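Local coordinates for nitrogenase iron-molybdenum cofactor biosynthesis protein NifB (Methanothermobacter thermautotrophicus, PDB 7JMA) that probably carries out the radical SAM-dependent carbide insertion that accompanies coupling of two [4Fe-4S] clusters into the [8Fe-9S-C] precursor of the nitrogenase cofactor, at residues 135-140 with 188-193. Sequence-based numbering, arbitrary orientation.
Sequences INTVTV and GIIVKV
Strands 137-141 and 190-197, neighbours in the parallel sheet of the radical SAM domain, pair here from Thr137 with Ile190 to Val140 with Val193. Four backbone hydrogen bonds alternate in donor: Ile190 N to Asn136 O, Val138 N to Ile190 O (2.9 Å), Lys192 N to Val138 O and Val140 N to Lys192 O (2.8 Å). CA-H...O contacts fill in between them, that of Thr139 CA with Lys192 O being 3.1 Å.

On the face of Thr137, Thr139 and Lys192, the lysine chain, extended beyond CG, crosses both threonines. Its CE comes 3.6 Å from Thr137 CG2, the methyl that lies anti to the backbone N, while its CB passes 3.9 Å from Thr139 OG1. An alanine in place of Lys192 would probably leave the Thr137 methyl without the lysine chain that lies across it. The side chain of Thr137 also lies close to Cys115, a ligand of [4Fe-4S] cluster 1 when that cluster is bound.

The other face is buried and apolar. Val138 CG2 meets Ile189 CG2 at 3.8 Å, and Val140 CG2 meets Val191 CG1 at 4.1 Å; Leu184 of helix 166-186 packs on Val138, Ile189 and Val191. With that helix covering adjacent parallel strands, the pairing is typical of the beta/alpha architecture of the radical SAM partial TIM barrel.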
loop_
_atom_site.group_PDB
_atom_site.type_symbol
_atom_site.label_atom_id
_atom_site.label_comp_id
_atom_site.label_asym_id
_atom_site.label_seq_id
_atom_site.Cartn_x
_atom_site.Cartn_y
_atom_site.Cartn_z
ATOM N N ILE A 135 -8.410 11.093 4.963
ATOM C CA ILE A 135 -7.499 10.484 4.008
ATOM C C ILE A 135 -8.105 10.575 2.618
ATOM O O ILE A 135 -9.276 10.229 2.409
ATOM C CB ILE A 135 -7.211 9.028 4.389
ATOM C CG1 ILE A 135 -6.549 8.969 5.767
ATOM C CG2 ILE A 135 -6.231 8.419 3.377
ATOM C CD1 ILE A 135 -5.303 9.743 5.819
ATOM N N ASN A 136 -7.317 11.066 1.662
ATOM C CA ASN A 136 -7.804 11.246 0.297
ATOM C C ASN A 136 -7.377 10.133 -0.642
ATOM O O ASN A 136 -8.110 9.810 -1.578
ATOM C CB ASN A 136 -7.290 12.567 -0.273
ATOM C CG ASN A 136 -7.637 13.730 0.587
ATOM O OD1 ASN A 136 -6.763 14.347 1.180
ATOM N ND2 ASN A 136 -8.933 14.066 0.645
ATOM N N THR A 137 -6.195 9.565 -0.426
ATOM C CA THR A 137 -5.630 8.558 -1.308
ATOM C C THR A 137 -4.950 7.490 -0.472
ATOM O O THR A 137 -4.274 7.806 0.505
ATOM C CB THR A 137 -4.610 9.189 -2.268
ATOM O OG1 THR A 137 -5.223 10.280 -2.973
ATOM C CG2 THR A 137 -4.082 8.151 -3.269
ATOM N N VAL A 138 -5.148 6.226 -0.844
ATOM C CA VAL A 138 -4.464 5.114 -0.203
ATOM C C VAL A 138 -3.828 4.271 -1.293
ATOM O O VAL A 138 -4.476 3.970 -2.307
ATOM C CB VAL A 138 -5.414 4.256 0.649
ATOM C CG1 VAL A 138 -4.664 3.010 1.183
ATOM C CG2 VAL A 138 -6.012 5.060 1.789
ATOM N N THR A 139 -2.568 3.915 -1.087
ATOM C CA THR A 139 -1.843 3.011 -1.965
ATOM C C THR A 139 -1.805 1.645 -1.291
ATOM O O THR A 139 -1.335 1.527 -0.156
ATOM C CB THR A 139 -0.441 3.539 -2.246
ATOM O OG1 THR A 139 -0.537 4.830 -2.855
ATOM C CG2 THR A 139 0.310 2.605 -3.176
ATOM N N VAL A 140 -2.327 0.630 -1.976
ATOM C CA VAL A 140 -2.412 -0.736 -1.454
ATOM C C VAL A 140 -1.465 -1.603 -2.270
ATOM O O VAL A 140 -1.485 -1.555 -3.502
ATOM C CB VAL A 140 -3.852 -1.278 -1.542
ATOM C CG1 VAL A 140 -3.912 -2.685 -0.917
ATOM C CG2 VAL A 140 -4.848 -0.332 -0.848
ATOM N N GLY A 188 -15.089 7.157 -1.487
ATOM C CA GLY A 188 -14.516 8.270 -2.203
ATOM C C GLY A 188 -13.015 8.371 -2.129
ATOM O O GLY A 188 -12.442 9.262 -2.761
ATOM N N ILE A 189 -12.351 7.471 -1.402
ATOM C CA ILE A 189 -10.904 7.535 -1.285
ATOM C C ILE A 189 -10.294 6.965 -2.554
ATOM O O ILE A 189 -10.700 5.889 -3.009
ATOM C CB ILE A 189 -10.431 6.753 -0.052
ATOM C CG1 ILE A 189 -10.914 7.479 1.210
ATOM C CG2 ILE A 189 -8.938 6.541 -0.139
ATOM C CD1 ILE A 189 -10.817 6.653 2.493
ATOM N N ILE A 190 -9.335 7.684 -3.131
ATOM C CA ILE A 190 -8.675 7.216 -4.348
ATOM C C ILE A 190 -7.784 6.040 -3.994
ATOM O O ILE A 190 -6.909 6.161 -3.132
ATOM C CB ILE A 190 -7.849 8.332 -4.987
ATOM C CG1 ILE A 190 -8.737 9.533 -5.355
ATOM C CG2 ILE A 190 -7.053 7.807 -6.183
ATOM C CD1 ILE A 190 -7.918 10.762 -5.645
ATOM N N VAL A 191 -7.980 4.904 -4.661
ATOM C CA VAL A 191 -7.157 3.720 -4.380
ATOM C C VAL A 191 -6.164 3.549 -5.509
ATOM O O VAL A 191 -6.549 3.408 -6.681
ATOM C CB VAL A 191 -8.004 2.452 -4.196
ATOM C CG1 VAL A 191 -7.069 1.240 -3.918
ATOM C CG2 VAL A 191 -8.963 2.626 -3.070
ATOM N N LYS A 192 -4.882 3.558 -5.157
ATOM C CA LYS A 192 -3.805 3.237 -6.070
ATOM C C LYS A 192 -3.259 1.877 -5.662
ATOM O O LYS A 192 -3.117 1.600 -4.472
ATOM C CB LYS A 192 -2.704 4.291 -6.005
ATOM C CG LYS A 192 -3.225 5.705 -6.278
ATOM C CD LYS A 192 -2.122 6.745 -6.181
ATOM C CE LYS A 192 -2.632 8.133 -6.574
ATOM N NZ LYS A 192 -1.690 9.222 -6.168
ATOM N N VAL A 193 -2.990 1.012 -6.631
ATOM C CA VAL A 193 -2.470 -0.321 -6.329
ATOM C C VAL A 193 -1.026 -0.395 -6.795
ATOM O O VAL A 193 -0.724 -0.095 -7.958
ATOM C CB VAL A 193 -3.338 -1.425 -6.964
ATOM C CG1 VAL A 193 -2.638 -2.791 -6.902
ATOM C CG2 VAL A 193 -4.682 -1.502 -6.233
#